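Local coordinates for inactive poly [ADP-ribose] polymerase RCD1 (Arabidopsis thaliana, PDB 5NGO), which carries an apparently inactive PARP domain and is bound by the downy mildew effector HaRxL106, which suppresses plant immunity through this binding, at residues D8-A11 / V12-M15; D114-E117 / N118-Y122. One frame throughout, in Å; residues are numbered along the deposited sequence.

Contact 1. Residues D8-A11 / V12-M15; sequences DKDA and VKKM
D10 and K13, three residues apart near the start of helix 9-19, extend alongside each other from the same side. K13 leaves the helix with CG opposite the backbone N (chi1 -171°), and the lysine runs outward alongside D10. Its CB lies 3.5 Å from D10 O. The chain passes through CG and CD before it bends at chi3, which brings CE to 3.8 Å from D10 OD1. At the tip, K13 NZ stands 3.9 Å from D10 OD1, a long salt bridge; the K13 side chain also touches V28 and V31 of strand 28-33. K14 passes over the D10 carbonyl with its aliphatic part, CD lying 3.4 Å from D10 O, while K14 N donates to that oxygen over 2.9 Å. The helix is started by D8, the N-cap: A11 N donates a hydrogen bond to D8 OD1 at 3.0 Å, with an N-H...O angle of 157°. Behind it the backbone bonds begin with a weak one from V12 N to D8 O and firm up at K13 N to K9 O. V12 is the buried residue here, packed on V31, L125, F178, V180 and W66, so the helix is seated on the central sheet by one face. D8 and D10 at the N-terminal end would probably be favoured by the helix dipole; the exposed D10-K13 pair, being long, probably adds only modestly to what the cap supplies.

Contact 2. Residues D114-E117 / N118-Y122; sequences DVDE and NGVRY
D116 OD1 is gripped by two backbone N-H groups, those of N118 and V120, which reach it from opposite faces of the carboxylate plane at 2.9 Å from N118 N and 3.1 Å from V120 N. The frame is a type I turn from D116 to G119 with a G1 bulge: G119 N donates to D116 O, and D116 N to V120 O at 3.0 Å. The bond from N118 N to the aspartate also makes an Asx turn. A chi1 of 72° sets D116 CG over the backbone, flanked by N and C, which tucks the carboxylate inside the loop it closes. Its other oxygen, D116 OD2, accepts a hydrogen bond from Y122 OH, 2.7 Å long and nearly along the C-O axis, at the edge of the phenol ring, whose plane is turned 69° from the carboxylate. Three donors from the second half of the loop thus fix the rotation of one carboxylate. G119 adopts the left-handed backbone conformation that calls for glycine, and V115 CG1 packs on its CA. Water 1 joins D114 O to Y122 N. R71 forms a salt bridge with E117 and a weak, long ion pair with D116, linking the loop to helix 71-74. Beside the turn, V115 CG2 lies over one face of the R121 guanidinium, away from its centre, 3.5 Å from R121 NE.

Contact 1 and contact 2 do not touch: their centres are 21 Å apart and their nearest atoms about 11 Å. Strands 121-129 and 174-182 connect them. Contact 2 turns the chain into the first of these, with Y122 on V179 and R181, whereas contact 1 reaches the same two strands at L125, F178 and V180. On strand 174-182 these positions alternate with V179 and R181, consistent with opposite faces of the sheet. Both tie a chain reversal or helix start to an aspartate that accepts backbone N-H groups, one in contact 1 and two in contact 2. Both lie at the surface, 16 and 19 Å from the centre of the chain.

Contact 1. Residues D8-A11 / V12-M15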
# COMPACT_ATOMS: atom_id res chain seq x y z
N ASP A 8 11.15 4.69 -11.69
CA ASP A 8 11.10 6.14 -11.90
C ASP A 8 9.64 6.60 -11.91
O ASP A 8 8.70 5.79 -11.89
CB ASP A 8 11.90 6.59 -13.15
CG ASP A 8 11.41 5.98 -14.46
OD1 ASP A 8 10.22 5.63 -14.59
OD2 ASP A 8 12.26 5.86 -15.37
N LYS A 9 9.47 7.92 -11.91
CA LYS A 9 8.14 8.52 -11.80
C LYS A 9 7.26 8.20 -13.01
O LYS A 9 6.07 7.98 -12.83
CB LYS A 9 8.28 10.02 -11.56
CG LYS A 9 8.87 10.32 -10.17
CD LYS A 9 8.90 11.81 -9.84
CE LYS A 9 10.13 12.46 -10.43
NZ LYS A 9 11.41 11.99 -9.82
N ASP A 10 7.83 8.15 -14.21
CA ASP A 10 7.09 7.76 -15.43
C ASP A 10 6.48 6.36 -15.36
O ASP A 10 5.35 6.16 -15.80
CB ASP A 10 7.96 7.86 -16.69
CG ASP A 10 8.09 9.28 -17.19
OD1 ASP A 10 7.05 9.96 -17.37
OD2 ASP A 10 9.24 9.74 -17.41
N ALA A 11 7.23 5.40 -14.83
CA ALA A 11 6.72 4.03 -14.68
C ALA A 11 5.54 3.97 -13.70
O ALA A 11 4.59 3.22 -13.93
CB ALA A 11 7.83 3.09 -14.24
N VAL A 12 5.60 4.77 -12.64
CA VAL A 12 4.55 4.82 -11.63
C VAL A 12 3.30 5.39 -12.27
O VAL A 12 2.22 4.84 -12.11
CB VAL A 12 4.94 5.70 -10.41
CG1 VAL A 12 3.78 5.86 -9.43
CG2 VAL A 12 6.14 5.19 -9.69
N LYS A 13 3.48 6.50 -13.00
CA LYS A 13 2.40 7.14 -13.77
C LYS A 13 1.72 6.15 -14.70
O LYS A 13 0.49 6.06 -14.72
CB LYS A 13 2.92 8.34 -14.59
CG LYS A 13 1.78 9.15 -15.21
CD LYS A 13 2.21 10.53 -15.67
CE LYS A 13 3.30 10.47 -16.72
NZ LYS A 13 3.62 11.84 -17.22
N LYS A 14 2.53 5.40 -15.45
CA LYS A 14 2.03 4.38 -16.36
C LYS A 14 1.28 3.25 -15.65
O LYS A 14 0.20 2.87 -16.10
CB LYS A 14 3.17 3.82 -17.22
CG LYS A 14 3.41 4.67 -18.46
CD LYS A 14 4.88 4.85 -18.89
CE LYS A 14 5.07 6.20 -19.57
NZ LYS A 14 6.07 6.18 -20.68
N MET A 15 1.85 2.74 -14.56
CA MET A 15 1.15 1.78 -13.69
C MET A 15 -0.24 2.27 -13.27
O MET A 15 -1.20 1.50 -13.30
CB MET A 15 1.96 1.48 -12.42
CG MET A 15 2.70 0.14 -12.43
SD MET A 15 3.32 -0.26 -10.78
CE MET A 15 4.78 0.77 -10.71

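Contact 2. Residues D114-E117 / N118-Y122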
# COMPACT_ATOMS: atom_id res chain seq x y z
N ASP A 114 -10.10 10.28 -0.70
CA ASP A 114 -10.83 11.53 -0.42
C ASP A 114 -10.43 12.71 -1.30
O ASP A 114 -9.25 13.02 -1.43
CB ASP A 114 -10.64 11.96 1.04
CG ASP A 114 -11.40 11.07 2.03
OD1 ASP A 114 -11.78 9.93 1.68
OD2 ASP A 114 -11.59 11.54 3.17
N VAL A 115 -11.43 13.35 -1.88
CA VAL A 115 -11.25 14.63 -2.57
C VAL A 115 -10.90 15.74 -1.57
O VAL A 115 -11.49 15.82 -0.50
CB VAL A 115 -12.54 14.98 -3.37
CG1 VAL A 115 -12.65 16.46 -3.67
CG2 VAL A 115 -12.58 14.20 -4.66
N ASP A 116 -9.93 16.57 -1.92
CA ASP A 116 -9.59 17.78 -1.15
C ASP A 116 -10.38 18.98 -1.69
O ASP A 116 -11.23 18.82 -2.57
CB ASP A 116 -8.06 18.02 -1.13
CG ASP A 116 -7.48 18.51 -2.47
OD1 ASP A 116 -8.22 18.79 -3.44
OD2 ASP A 116 -6.23 18.63 -2.54
N GLU A 117 -10.08 20.17 -1.20
CA GLU A 117 -10.84 21.36 -1.56
C GLU A 117 -10.87 21.67 -3.08
O GLU A 117 -11.80 22.32 -3.56
CB GLU A 117 -10.36 22.58 -0.78
CG GLU A 117 -8.91 22.97 -1.04
CD GLU A 117 -8.45 24.10 -0.14
OE1 GLU A 117 -7.85 23.79 0.92
OE2 GLU A 117 -8.67 25.29 -0.47
N ASN A 118 -9.85 21.20 -3.83
CA ASN A 118 -9.74 21.46 -5.27
C ASN A 118 -10.19 20.30 -6.19
O ASN A 118 -9.99 20.37 -7.42
CB ASN A 118 -8.28 21.83 -5.60
CG ASN A 118 -7.82 23.07 -4.85
OD1 ASN A 118 -8.40 24.14 -4.96
ND2 ASN A 118 -6.76 22.94 -4.08
N GLY A 119 -10.78 19.25 -5.63
CA GLY A 119 -11.16 18.07 -6.42
C GLY A 119 -10.04 17.06 -6.65
O GLY A 119 -10.23 16.12 -7.42
N VAL A 120 -8.92 17.21 -5.97
CA VAL A 120 -7.76 16.36 -6.21
C VAL A 120 -7.76 15.22 -5.19
O VAL A 120 -8.11 15.40 -4.03
CB VAL A 120 -6.44 17.19 -6.14
CG1 VAL A 120 -5.20 16.34 -6.28
CG2 VAL A 120 -6.43 18.31 -7.16
N ARG A 121 -7.36 14.05 -5.67
CA ARG A 121 -7.27 12.83 -4.88
C ARG A 121 -5.82 12.35 -4.83
O ARG A 121 -5.01 12.74 -5.67
CB ARG A 121 -8.13 11.75 -5.52
CG ARG A 121 -9.61 12.06 -5.53
CD ARG A 121 -10.34 11.05 -6.39
NE ARG A 121 -11.76 11.37 -6.55
CZ ARG A 121 -12.76 10.86 -5.85
NH1 ARG A 121 -12.57 9.94 -4.89
NH2 ARG A 121 -14.00 11.26 -6.12
N TYR A 122 -5.52 11.53 -3.83
CA TYR A 122 -4.15 11.13 -3.52
C TYR A 122 -4.07 9.65 -3.22
O TYR A 122 -4.76 9.16 -2.33
CB TYR A 122 -3.62 11.89 -2.31
CG TYR A 122 -3.66 13.39 -2.44
CD1 TYR A 122 -4.80 14.10 -2.13
CD2 TYR A 122 -2.55 14.10 -2.90
CE1 TYR A 122 -4.85 15.49 -2.25
CE2 TYR A 122 -2.56 15.49 -3.01
CZ TYR A 122 -3.72 16.19 -2.69
OH TYR A 122 -3.78 17.56 -2.78
O HOH W 1 -7.19 11.40 -1.44